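Local coordinates for protein taurocyamine kinase (Schistosoma mansoni, PDB 4WOD) that catalyses the reversible transfer of phosphate from ATP to taurocyamine, as a duplicated phosphagen kinase that carries two kinase repeats in one chain, at residues M1-L6 with L46-N51; Q7-K12 with N53-G58; L468-L473 with T694-A699. The protein carries 4 engineered substitutions. All blocks are in the same frame, centred on the assembly; numbering follows the deposited sequence.

Interaction 1. Residues M1-L6 with L46-N51; sequences MQVESL and LAQCVN
V3 lies against A47 and N51 on helix 46-55, in the N-terminal domain of the first phosphagen kinase repeat, and its branches divide the contact between them. Its CB is 3.4 Å from N51 OD1. From there CG1 turns to the amide carbon, with V3 CG1 and N51 CG 3.5 Å apart, while CG2 meets the methyl of A47 (V3 CG2 to A47 CB, 3.8 Å). In N51, CG anti to the backbone N (chi1 -170°) sets the amide carbon beside V3. A water bridges the two segments, donating to N51 OD1 and accepting from E4 N; N51 ND2 is bonded to D194 O. On one flank of V3, Q48 NE2 donates to M1 O over 3.0 Å, at an N-H...O angle of 159°, in the plane of the M1 carbonyl, on a lone pair. On the other, L6 divides its methyls: CD2 touches L46 CD2, and L6 CD1 approaches V50 CG2 at 3.8 Å, the two side chains crossing at about a right angle. F76 of helix 74-84 backs L46 and V50. Polar links thus lie at M1 and E4, and methyl packing joins V3 and L6 to helix 46-55.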
ATOM      1  N   MET A   1       3.397  34.187  20.314  1.00 29.49           N
ATOM      2  CA  MET A   1       4.401  33.172  20.001  1.00 23.02           C
ATOM      3  C   MET A   1       5.459  33.716  19.047  1.00 26.01           C
ATOM      4  O   MET A   1       5.150  34.067  17.909  1.00 23.58           O
ATOM      5  CB  MET A   1       3.744  31.941  19.389  1.00 24.33           C
ATOM      6  CG  MET A   1       4.682  30.780  19.190  1.00 26.10           C
ATOM      7  SD  MET A   1       3.867  29.464  18.265  1.00 31.10           S
ATOM      8  CE  MET A   1       5.074  28.157  18.481  1.00 26.53           C
ATOM      9  N   GLN A   2       6.705  33.772  19.515  1.00 21.19           N
ATOM     10  CA  GLN A   2       7.801  34.287  18.716  1.00 21.98           C
ATOM     11  C   GLN A   2       8.477  33.132  17.982  1.00 22.57           C
ATOM     12  O   GLN A   2       8.929  32.164  18.609  1.00 23.52           O
ATOM     13  CB  GLN A   2       8.816  35.036  19.581  1.00 20.84           C
ATOM     14  CG  GLN A   2       8.244  36.100  20.519  1.00 24.44           C
ATOM     15  CD  GLN A   2       9.333  36.727  21.378  1.00 24.56           C
ATOM     16  OE1 GLN A   2      10.355  36.093  21.656  1.00 27.13           O
ATOM     17  NE2 GLN A   2       9.129  37.977  21.786  1.00 26.50           N
ATOM     18  N   VAL A   3       8.509  33.238  16.657  1.00 16.09           N
ATOM     19  CA  VAL A   3       9.135  32.250  15.789  1.00 17.66           C
ATOM     20  C   VAL A   3      10.048  32.942  14.777  1.00 18.19           C
ATOM     21  O   VAL A   3       9.962  34.160  14.596  1.00 19.41           O
ATOM     22  CB  VAL A   3       8.089  31.410  15.033  1.00 21.01           C
ATOM     23  CG1 VAL A   3       7.198  30.667  16.037  1.00 19.82           C
ATOM     24  CG2 VAL A   3       7.246  32.297  14.069  1.00 17.09           C
ATOM     25  N   GLU A   4      10.909  32.166  14.119  1.00 16.96           N
ATOM     26  CA  GLU A   4      11.792  32.699  13.067  1.00 18.50           C
ATOM     27  C   GLU A   4      11.037  33.306  11.876  1.00 19.57           C
ATOM     28  O   GLU A   4       9.849  33.017  11.652  1.00 17.89           O
ATOM     29  CB  GLU A   4      12.726  31.600  12.544  1.00 19.15           C
ATOM     30  CG  GLU A   4      13.542  30.937  13.627  1.00 28.58           C
ATOM     31  CD  GLU A   4      14.866  30.360  13.131  1.00 29.46           C
ATOM     32  OE1 GLU A   4      15.333  29.387  13.760  1.00 38.67           O
ATOM     33  OE2 GLU A   4      15.448  30.888  12.152  1.00 27.86           O
ATOM     34  N   SER A   5      11.729  34.144  11.108  1.00 13.31           N
ATOM     35  CA  SER A   5      11.198  34.576   9.812  1.00 14.99           C
ATOM     36  C   SER A   5      10.691  33.419   8.955  1.00 18.21           C
ATOM     37  O   SER A   5      11.239  32.304   8.974  1.00 15.35           O
ATOM     38  CB  SER A   5      12.250  35.365   9.029  1.00 15.18           C
ATOM     39  OG  SER A   5      13.339  34.526   8.719  1.00 18.20           O
ATOM     40  N   LEU A   6       9.619  33.693   8.221  1.00 13.20           N
ATOM     41  CA  LEU A   6       9.076  32.741   7.262  1.00 18.72           C
ATOM     42  C   LEU A   6      10.143  32.276   6.263  1.00 18.93           C
ATOM     43  O   LEU A   6      10.260  31.081   5.979  1.00 14.94           O
ATOM     44  CB  LEU A   6       7.885  33.359   6.523  1.00 15.62           C
ATOM     45  CG  LEU A   6       7.141  32.503   5.496  1.00 17.62           C
ATOM     46  CD1 LEU A   6       6.492  31.291   6.165  1.00 12.96           C
ATOM     47  CD2 LEU A   6       6.117  33.368   4.775  1.00 15.59           C
ATOM     48  N   LEU A  46       1.956  33.492   8.815  1.00 15.92           N
ATOM     49  CA  LEU A  46       2.172  32.197   8.175  1.00 14.27           C
ATOM     50  C   LEU A  46       3.363  31.455   8.787  1.00 15.53           C
ATOM     51  O   LEU A  46       3.347  30.224   8.882  1.00 14.64           O
ATOM     52  CB  LEU A  46       2.377  32.377   6.668  1.00 13.11           C
ATOM     53  CG  LEU A  46       2.536  31.175   5.727  1.00 15.83           C
ATOM     54  CD1 LEU A  46       1.394  30.121   5.828  1.00 11.20           C
ATOM     55  CD2 LEU A  46       2.666  31.668   4.291  1.00 14.58           C
ATOM     56  N   ALA A  47       4.399  32.197   9.184  1.00 15.16           N
ATOM     57  CA  ALA A  47       5.511  31.597   9.943  1.00 15.33           C
ATOM     58  C   ALA A  47       4.988  30.817  11.160  1.00 19.46           C
ATOM     59  O   ALA A  47       5.434  29.699  11.428  1.00 17.02           O
ATOM     60  CB  ALA A  47       6.510  32.669  10.397  1.00 14.71           C
ATOM     61  N   GLN A  48       4.030  31.396  11.885  1.00 15.84           N
ATOM     62  CA  GLN A  48       3.483  30.697  13.041  1.00 18.88           C
ATOM     63  C   GLN A  48       2.770  29.423  12.628  1.00 20.80           C
ATOM     64  O   GLN A  48       2.833  28.418  13.360  1.00 20.06           O
ATOM     65  CB  GLN A  48       2.530  31.600  13.827  1.00 16.58           C
ATOM     66  CG  GLN A  48       3.227  32.688  14.588  1.00 17.91           C
ATOM     67  CD  GLN A  48       2.238  33.635  15.211  1.00 20.42           C
ATOM     68  OE1 GLN A  48       1.180  33.905  14.638  1.00 19.62           O
ATOM     69  NE2 GLN A  48       2.561  34.133  16.394  1.00 16.86           N
ATOM     70  N   CYS A  49       2.100  29.458  11.465  1.00 16.02           N
ATOM     71  CA  CYS A  49       1.418  28.266  10.934  1.00 15.62           C
ATOM     72  C   CYS A  49       2.362  27.112  10.566  1.00 14.59           C
ATOM     73  O   CYS A  49       2.028  25.954  10.788  1.00 13.58           O
ATOM     74  CB  CYS A  49       0.597  28.608   9.686  1.00 14.38           C
ATOM     75  SG  CYS A  49      -0.723  29.822   9.877  1.00 18.89           S
ATOM     76  N   VAL A  50       3.512  27.433   9.976  1.00 18.08           N
ATOM     77  CA  VAL A  50       4.415  26.414   9.425  1.00 16.12           C
ATOM     78  C   VAL A  50       5.598  26.073  10.324  1.00 14.92           C
ATOM     79  O   VAL A  50       6.390  25.170  10.021  1.00 17.43           O
ATOM     80  CB  VAL A  50       4.984  26.850   8.039  1.00 19.20           C
ATOM     81  CG1 VAL A  50       3.859  26.996   7.016  1.00 16.78           C
ATOM     82  CG2 VAL A  50       5.789  28.150   8.162  1.00 16.88           C
ATOM     83  N   ASN A  51       5.713  26.800  11.424  1.00 19.16           N
ATOM     84  CA  ASN A  51       6.813  26.640  12.358  1.00 17.20           C
ATOM     85  C   ASN A  51       7.051  25.187  12.763  1.00 19.43           C
ATOM     86  O   ASN A  51       8.179  24.707  12.731  1.00 15.45           O
ATOM     87  CB  ASN A  51       6.556  27.485  13.600  1.00 17.63           C
ATOM     88  CG  ASN A  51       7.768  27.561  14.500  1.00 20.16           C
ATOM     89  OD1 ASN A  51       8.765  28.192  14.156  1.00 18.70           O
ATOM     90  ND2 ASN A  51       7.692  26.917  15.646  1.00 16.21           N
TER
HETATM   91  O   HOH W   1      11.031  29.284  14.751  1.00 20.41           O

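Interaction 2. Residues Q7-K12 with N53-G58; sequences QNLQVK and NAYNPG. Engineered in segment 7-12: V11 (natural residue Ala).
The ring of Y55 is the flat group here, approached obliquely by L9 CD2 and K12 CD from helix 6-14. The methyl of its own neighbour A54 covers part of one face: A54 CB stands 4.0 Å above the ring plane, displaced toward the rim. At its phenolic end, Y55 OH is 4.1 Å from L9 CD2 and 4.2 Å from K12 CE, so the oxygen meets carbon atoms of both side chains. The geometry gives no hydrogen bond between the two segments.

L9 reaches across with one branch. Of its two methyls it is CD2 that meets this segment, coming to 3.7 Å from A54 CB. The same methyl lies 4.4 Å from Y55 CE2, a looser approach in which the leucine and tyrosine side chains cross at about a right angle. K12 passes Y55 obliquely; its chain is bent at the last torsion (chi4 -72°), which places NZ, while the aliphatic CE is the part next to the hydroxyl. K12 CB also comes within 4.3 Å of A54 CB, at the closest pairing of the two backbones, where the CA atoms of K12 and A54 are 5.8 Å apart. The contact is therefore a small one, 181 Å² in all, resting on methyl and methylene groups against the tyrosine ring and its hydroxyl.

L9 is buried, whereas K12 and Y55 are exposed, which sets the contact at the margin of a helix-helix interface in the N-terminal domain of the first repeat, away from the annotated sites. L9 also packs on A47, V50 and N51, earlier in helix 46-55, and A54 touches I13 of helix 6-14. Beyond the pair, Y55 touches D194 of helix 190-194, while Q10, on another side of helix 6-14, donates to D29 at the start of helix 29-35.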
ATOM      1  N   GLN A   7      10.960  33.200   5.769  1.00 15.32           N
ATOM      2  CA  GLN A   7      12.003  32.771   4.838  1.00 19.81           C
ATOM      3  C   GLN A   7      12.971  31.780   5.492  1.00 18.65           C
ATOM      4  O   GLN A   7      13.379  30.808   4.841  1.00 19.59           O
ATOM      5  CB  GLN A   7      12.763  33.972   4.263  1.00 18.96           C
ATOM      6  CG  GLN A   7      13.392  34.873   5.296  1.00 19.25           C
ATOM      7  CD  GLN A   7      14.063  36.097   4.675  1.00 17.62           C
ATOM      8  OE1 GLN A   7      13.983  36.326   3.465  1.00 22.95           O
ATOM      9  NE2 GLN A   7      14.726  36.878   5.504  1.00 20.05           N
ATOM     10  N   ASN A   8      13.322  31.989   6.766  1.00 14.68           N
ATOM     11  CA  ASN A   8      14.195  31.041   7.470  1.00 18.82           C
ATOM     12  C   ASN A   8      13.570  29.673   7.578  1.00 18.36           C
ATOM     13  O   ASN A   8      14.237  28.655   7.430  1.00 13.96           O
ATOM     14  CB  ASN A   8      14.529  31.506   8.890  1.00 15.33           C
ATOM     15  CG  ASN A   8      15.582  32.600   8.919  1.00 19.80           C
ATOM     16  OD1 ASN A   8      15.870  33.216   7.897  1.00 18.72           O
ATOM     17  ND2 ASN A   8      16.142  32.857  10.100  1.00 20.39           N
ATOM     18  N   LEU A   9      12.282  29.665   7.890  1.00 16.94           N
ATOM     19  CA  LEU A   9      11.557  28.423   8.125  1.00 18.69           C
ATOM     20  C   LEU A   9      11.436  27.647   6.806  1.00 18.38           C
ATOM     21  O   LEU A   9      11.557  26.412   6.770  1.00 18.79           O
ATOM     22  CB  LEU A   9      10.172  28.719   8.740  1.00 14.68           C
ATOM     23  CG  LEU A   9      10.113  29.257  10.184  1.00 21.72           C
ATOM     24  CD1 LEU A   9       8.659  29.531  10.651  1.00 15.81           C
ATOM     25  CD2 LEU A   9      10.835  28.341  11.165  1.00 19.42           C
ATOM     26  N   GLN A  10      11.222  28.374   5.717  1.00 17.49           N
ATOM     27  CA  GLN A  10      11.152  27.748   4.402  1.00 18.14           C
ATOM     28  C   GLN A  10      12.473  27.059   4.056  1.00 18.43           C
ATOM     29  O   GLN A  10      12.490  25.893   3.674  1.00 19.34           O
ATOM     30  CB  GLN A  10      10.813  28.765   3.309  1.00 19.08           C
ATOM     31  CG  GLN A  10      10.701  28.137   1.927  1.00 16.94           C
ATOM     32  CD  GLN A  10      11.050  29.110   0.807  1.00 22.20           C
ATOM     33  OE1 GLN A  10      11.927  29.952   0.970  1.00 27.92           O
ATOM     34  NE2 GLN A  10      10.351  29.009  -0.327  1.00 20.41           N
ATOM     35  N   VAL A  11      13.575  27.789   4.172  1.00 18.02           N
ATOM     36  CA  VAL A  11      14.896  27.189   3.974  1.00 20.96           C
ATOM     37  C   VAL A  11      15.144  25.946   4.852  1.00 23.97           C
ATOM     38  O   VAL A  11      15.644  24.932   4.355  1.00 28.94           O
ATOM     39  CB  VAL A  11      15.990  28.230   4.212  1.00 20.57           C
ATOM     40  CG1 VAL A  11      17.372  27.565   4.347  1.00 27.29           C
ATOM     41  CG2 VAL A  11      15.980  29.229   3.066  1.00 22.15           C
ATOM     42  N   LYS A  12      14.781  26.006   6.133  1.00 21.10           N
ATOM     43  CA  LYS A  12      14.924  24.852   7.028  1.00 23.15           C
ATOM     44  C   LYS A  12      14.116  23.648   6.539  1.00 23.98           C
ATOM     45  O   LYS A  12      14.625  22.522   6.453  1.00 22.68           O
ATOM     46  CB  LYS A  12      14.491  25.217   8.457  1.00 24.14           C
ATOM     47  CG  LYS A  12      15.473  26.092   9.219  1.00 25.75           C
ATOM     48  CD  LYS A  12      14.980  26.376  10.632  1.00 33.17           C
ATOM     49  CE  LYS A  12      16.085  26.961  11.485  1.00 32.19           C
ATOM     50  NZ  LYS A  12      17.111  25.934  11.829  1.00 44.57           N
ATOM     51  N   ASN A  53       6.510  22.533  11.223  1.00 16.19           N
ATOM     52  CA  ASN A  53       7.059  21.713  10.140  1.00 16.54           C
ATOM     53  C   ASN A  53       8.574  21.806  10.069  1.00 16.62           C
ATOM     54  O   ASN A  53       9.243  20.855   9.667  1.00 20.24           O
ATOM     55  CB  ASN A  53       6.465  22.103   8.799  1.00 15.16           C
ATOM     56  CG  ASN A  53       4.982  21.848   8.730  1.00 20.12           C
ATOM     57  OD1 ASN A  53       4.188  22.784   8.589  1.00 20.24           O
ATOM     58  ND2 ASN A  53       4.592  20.576   8.817  1.00 18.06           N
ATOM     59  N   ALA A  54       9.106  22.959  10.438  1.00 18.55           N
ATOM     60  CA  ALA A  54      10.553  23.173  10.415  1.00 18.38           C
ATOM     61  C   ALA A  54      11.286  22.275  11.401  1.00 23.68           C
ATOM     62  O   ALA A  54      12.467  21.991  11.222  1.00 26.66           O
ATOM     63  CB  ALA A  54      10.876  24.635  10.710  1.00 22.82           C
ATOM     64  N   TYR A  55      10.602  21.851  12.460  1.00 18.45           N
ATOM     65  CA  TYR A  55      11.267  21.120  13.533  1.00 21.68           C
ATOM     66  C   TYR A  55      10.784  19.691  13.636  1.00 23.32           C
ATOM     67  O   TYR A  55      11.432  18.871  14.262  1.00 22.71           O
ATOM     68  CB  TYR A  55      11.079  21.846  14.860  1.00 19.60           C
ATOM     69  CG  TYR A  55      11.605  23.251  14.750  1.00 24.56           C
ATOM     70  CD1 TYR A  55      12.968  23.487  14.598  1.00 28.76           C
ATOM     71  CD2 TYR A  55      10.746  24.337  14.743  1.00 21.24           C
ATOM     72  CE1 TYR A  55      13.459  24.776  14.465  1.00 25.41           C
ATOM     73  CE2 TYR A  55      11.227  25.631  14.611  1.00 25.13           C
ATOM     74  CZ  TYR A  55      12.578  25.842  14.469  1.00 27.37           C
ATOM     75  OH  TYR A  55      13.054  27.122  14.350  1.00 31.97           O
ATOM     76  N   ASN A  56       9.649  19.404  13.015  1.00 15.52           N
ATOM     77  CA  ASN A  56       9.127  18.047  12.992  1.00 22.77           C
ATOM     78  C   ASN A  56       8.933  17.549  11.559  1.00 24.41           C
ATOM     79  O   ASN A  56       7.850  17.676  10.983  1.00 21.38           O
ATOM     80  CB  ASN A  56       7.819  17.989  13.774  1.00 15.00           C
ATOM     81  CG  ASN A  56       7.993  18.455  15.208  1.00 22.59           C
ATOM     82  OD1 ASN A  56       7.788  19.634  15.523  1.00 24.64           O
ATOM     83  ND2 ASN A  56       8.401  17.538  16.081  1.00 20.25           N
ATOM     84  N   PRO A  57       9.993  16.967  10.973  1.00 24.20           N
ATOM     85  CA  PRO A  57       9.908  16.563   9.563  1.00 25.01           C
ATOM     86  C   PRO A  57       8.864  15.477   9.271  1.00 23.96           C
ATOM     87  O   PRO A  57       8.471  15.327   8.117  1.00 23.91           O
ATOM     88  CB  PRO A  57      11.328  16.058   9.255  1.00 26.36           C
ATOM     89  CG  PRO A  57      11.939  15.752  10.593  1.00 31.95           C
ATOM     90  CD  PRO A  57      11.315  16.703  11.567  1.00 24.36           C
ATOM     91  N   GLY A  58       8.409  14.756  10.292  1.00 22.58           N
ATOM     92  CA  GLY A  58       7.414  13.716  10.092  1.00 22.95           C
ATOM     93  C   GLY A  58       6.015  14.276   9.905  1.00 25.22           C
ATOM     94  O   GLY A  58       5.123  13.591   9.414  1.00 27.40           O
TER

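Interaction 3. Residues L468-L473 with T694-A699; sequences LPFGDL and TELQAA
L696, in the first turn of a helix that opens with a capping box, receives L468, P469 and F470 from the loop before strand 480-489. The box is reciprocal. Q697 N donates to T694 OG1 over 3.2 Å. In return T694 N donates to Q697 OE1 over 2.8 Å, at an N-H...O angle of 168°. L696 holds its CG anti to the backbone N (chi1 -163°); chi2 then sets CD1, which touches all three loop residues. L468 CD2 is 3.8 Å from this L696 CD1, the side chains crossing obliquely. The proline ring meets the leucine tip to tip, through P469 CD at 3.7 Å from L696 CD1. F470 has CG between its backbone N and carbonyl carbon (chi1 44°), a rotamer that sets the ring beside helix 695-715, with L468 CB over one face, offset toward the rim. Y603 of helix 599-614 meets that ring edge-to-face and also touches A699, whose side chain is about 5 Å from that of A641, a predicted ATP-binding residue. The loop thus packs on the start of helix 695-715 by apolar contacts, ending at A699 CB, 3.8 Å from F470 CE1 and 3.9 Å from F470 CZ.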
ATOM      1  N   LEU A 468      26.382 -24.222 -31.455  1.00 36.30           N
ATOM      2  CA  LEU A 468      25.059 -23.611 -31.413  1.00 32.96           C
ATOM      3  C   LEU A 468      24.648 -23.050 -32.781  1.00 29.65           C
ATOM      4  O   LEU A 468      25.499 -22.685 -33.587  1.00 29.91           O
ATOM      5  CB  LEU A 468      25.035 -22.509 -30.352  1.00 33.24           C
ATOM      6  CG  LEU A 468      25.194 -22.949 -28.892  1.00 28.54           C
ATOM      7  CD1 LEU A 468      25.604 -21.772 -28.042  1.00 28.84           C
ATOM      8  CD2 LEU A 468      23.895 -23.580 -28.368  1.00 24.84           C
ATOM      9  N   PRO A 469      23.339 -22.976 -33.054  1.00 32.21           N
ATOM     10  CA  PRO A 469      22.919 -22.452 -34.359  1.00 31.81           C
ATOM     11  C   PRO A 469      22.739 -20.937 -34.350  1.00 33.53           C
ATOM     12  O   PRO A 469      21.879 -20.415 -35.061  1.00 38.44           O
ATOM     13  CB  PRO A 469      21.584 -23.153 -34.593  1.00 36.13           C
ATOM     14  CG  PRO A 469      21.013 -23.266 -33.212  1.00 33.22           C
ATOM     15  CD  PRO A 469      22.197 -23.509 -32.288  1.00 34.15           C
ATOM     16  N   PHE A 470      23.526 -20.246 -33.534  1.00 28.46           N
ATOM     17  CA  PHE A 470      23.536 -18.790 -33.528  1.00 29.35           C
ATOM     18  C   PHE A 470      24.865 -18.353 -32.936  1.00 27.88           C
ATOM     19  O   PHE A 470      25.519 -19.125 -32.241  1.00 29.24           O
ATOM     20  CB  PHE A 470      22.350 -18.215 -32.739  1.00 27.68           C
ATOM     21  CG  PHE A 470      22.083 -18.917 -31.424  1.00 27.30           C
ATOM     22  CD1 PHE A 470      21.045 -19.828 -31.308  1.00 31.19           C
ATOM     23  CD2 PHE A 470      22.864 -18.661 -30.311  1.00 24.68           C
ATOM     24  CE1 PHE A 470      20.795 -20.486 -30.109  1.00 26.72           C
ATOM     25  CE2 PHE A 470      22.613 -19.311 -29.099  1.00 26.68           C
ATOM     26  CZ  PHE A 470      21.577 -20.224 -29.003  1.00 23.75           C
ATOM     27  N   GLY A 471      25.278 -17.129 -33.223  1.00 25.82           N
ATOM     28  CA  GLY A 471      26.552 -16.646 -32.742  1.00 24.98           C
ATOM     29  C   GLY A 471      26.431 -15.211 -32.276  1.00 33.60           C
ATOM     30  O   GLY A 471      25.752 -14.918 -31.288  1.00 30.66           O
ATOM     31  N   ASP A 472      27.104 -14.314 -32.986  1.00 31.41           N
ATOM     32  CA  ASP A 472      27.026 -12.891 -32.708  1.00 28.91           C
ATOM     33  C   ASP A 472      26.107 -12.219 -33.724  1.00 32.81           C
ATOM     34  O   ASP A 472      26.451 -12.065 -34.901  1.00 35.27           O
ATOM     35  CB  ASP A 472      28.416 -12.261 -32.741  1.00 32.44           C
ATOM     36  CG  ASP A 472      28.429 -10.839 -32.213  1.00 37.63           C
ATOM     37  OD1 ASP A 472      27.401 -10.134 -32.347  1.00 36.20           O
ATOM     38  OD2 ASP A 472      29.476 -10.427 -31.658  1.00 39.30           O
ATOM     39  N   LEU A 473      24.943 -11.797 -33.255  1.00 28.15           N
ATOM     40  CA  LEU A 473      23.928 -11.232 -34.127  1.00 29.98           C
ATOM     41  C   LEU A 473      24.276  -9.824 -34.629  1.00 35.02           C
ATOM     42  O   LEU A 473      23.535  -9.247 -35.431  1.00 34.78           O
ATOM     43  CB  LEU A 473      22.587 -11.192 -33.398  1.00 25.98           C
ATOM     44  CG  LEU A 473      22.136 -12.435 -32.630  1.00 28.69           C
ATOM     45  CD1 LEU A 473      20.758 -12.211 -32.003  1.00 31.19           C
ATOM     46  CD2 LEU A 473      22.133 -13.669 -33.495  1.00 30.08           C
ATOM     47  N   THR A 694      11.645 -26.149 -27.717  1.00 25.36           N
ATOM     48  CA  THR A 694      12.803 -26.392 -26.859  1.00 24.42           C
ATOM     49  C   THR A 694      13.510 -25.075 -26.526  1.00 22.13           C
ATOM     50  O   THR A 694      13.206 -24.028 -27.105  1.00 24.48           O
ATOM     51  CB  THR A 694      13.813 -27.364 -27.499  1.00 24.34           C
ATOM     52  OG1 THR A 694      14.363 -26.761 -28.670  1.00 22.45           O
ATOM     53  CG2 THR A 694      13.144 -28.702 -27.856  1.00 28.25           C
ATOM     54  N   GLU A 695      14.451 -25.138 -25.587  1.00 18.41           N
ATOM     55  CA  GLU A 695      15.230 -23.972 -25.188  1.00 22.57           C
ATOM     56  C   GLU A 695      16.024 -23.464 -26.390  1.00 22.86           C
ATOM     57  O   GLU A 695      16.040 -22.271 -26.702  1.00 18.00           O
ATOM     58  CB  GLU A 695      16.162 -24.319 -24.017  1.00 19.55           C
ATOM     59  CG  GLU A 695      15.468 -24.504 -22.650  1.00 19.23           C
ATOM     60  CD  GLU A 695      14.802 -25.867 -22.448  1.00 21.12           C
ATOM     61  OE1 GLU A 695      14.880 -26.721 -23.347  1.00 22.81           O
ATOM     62  OE2 GLU A 695      14.197 -26.086 -21.375  1.00 19.49           O
ATOM     63  N   LEU A 696      16.664 -24.398 -27.079  1.00 24.29           N
ATOM     64  CA  LEU A 696      17.407 -24.089 -28.295  1.00 25.90           C
ATOM     65  C   LEU A 696      16.531 -23.375 -29.333  1.00 25.60           C
ATOM     66  O   LEU A 696      16.932 -22.356 -29.904  1.00 21.79           O
ATOM     67  CB  LEU A 696      17.994 -25.377 -28.877  1.00 25.73           C
ATOM     68  CG  LEU A 696      19.122 -25.226 -29.894  1.00 35.89           C
ATOM     69  CD1 LEU A 696      20.273 -24.423 -29.300  1.00 29.54           C
ATOM     70  CD2 LEU A 696      19.590 -26.602 -30.322  1.00 32.47           C
ATOM     71  N   GLN A 697      15.327 -23.890 -29.564  1.00 21.79           N
ATOM     72  CA  GLN A 697      14.432 -23.252 -30.516  1.00 24.09           C
ATOM     73  C   GLN A 697      14.021 -21.867 -30.023  1.00 24.76           C
ATOM     74  O   GLN A 697      13.947 -20.923 -30.816  1.00 31.03           O
ATOM     75  CB  GLN A 697      13.197 -24.129 -30.783  1.00 26.21           C
ATOM     76  CG  GLN A 697      13.539 -25.448 -31.464  1.00 26.62           C
ATOM     77  CD  GLN A 697      12.390 -26.449 -31.479  1.00 35.83           C
ATOM     78  OE1 GLN A 697      11.588 -26.535 -30.539  1.00 28.18           O
ATOM     79  NE2 GLN A 697      12.306 -27.213 -32.561  1.00 30.54           N
ATOM     80  N   ALA A 698      13.760 -21.738 -28.724  1.00 23.03           N
ATOM     81  CA  ALA A 698      13.384 -20.443 -28.153  1.00 24.44           C
ATOM     82  C   ALA A 698      14.443 -19.391 -28.460  1.00 23.26           C
ATOM     83  O   ALA A 698      14.139 -18.299 -28.929  1.00 22.59           O
ATOM     84  CB  ALA A 698      13.167 -20.558 -26.639  1.00 24.02           C
ATOM     85  N   ALA A 699      15.695 -19.726 -28.186  1.00 25.62           N
ATOM     86  CA  ALA A 699      16.777 -18.783 -28.421  1.00 28.41           C
ATOM     87  C   ALA A 699      16.992 -18.565 -29.927  1.00 30.49           C
ATOM     88  O   ALA A 699      17.336 -17.463 -30.353  1.00 30.05           O
ATOM     89  CB  ALA A 699      18.059 -19.265 -27.750  1.00 22.36           C
TER

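Interactions 1 and 2 belong to one group of helices in the first repeat: their centres are 10 Å apart, both use helix 46-55, and L9 and E4 lie where they touch, as with A47 O 3.3 Å from L9 CD1 in plain packing. Interaction 1 is the buried one and buries 433 Å², mixing a hydrogen bond from a side-chain amide and a bridging water with leucine packing; interaction 2, nearer the surface, buries 181 Å² without a hydrogen bond. Interaction 3 buries the same area as interaction 2 and is likewise apolar across its segments, but joins a surface loop to the C-terminal helix, its centre 68 Å from that of interaction 1, on the opposite side of the chain's centre.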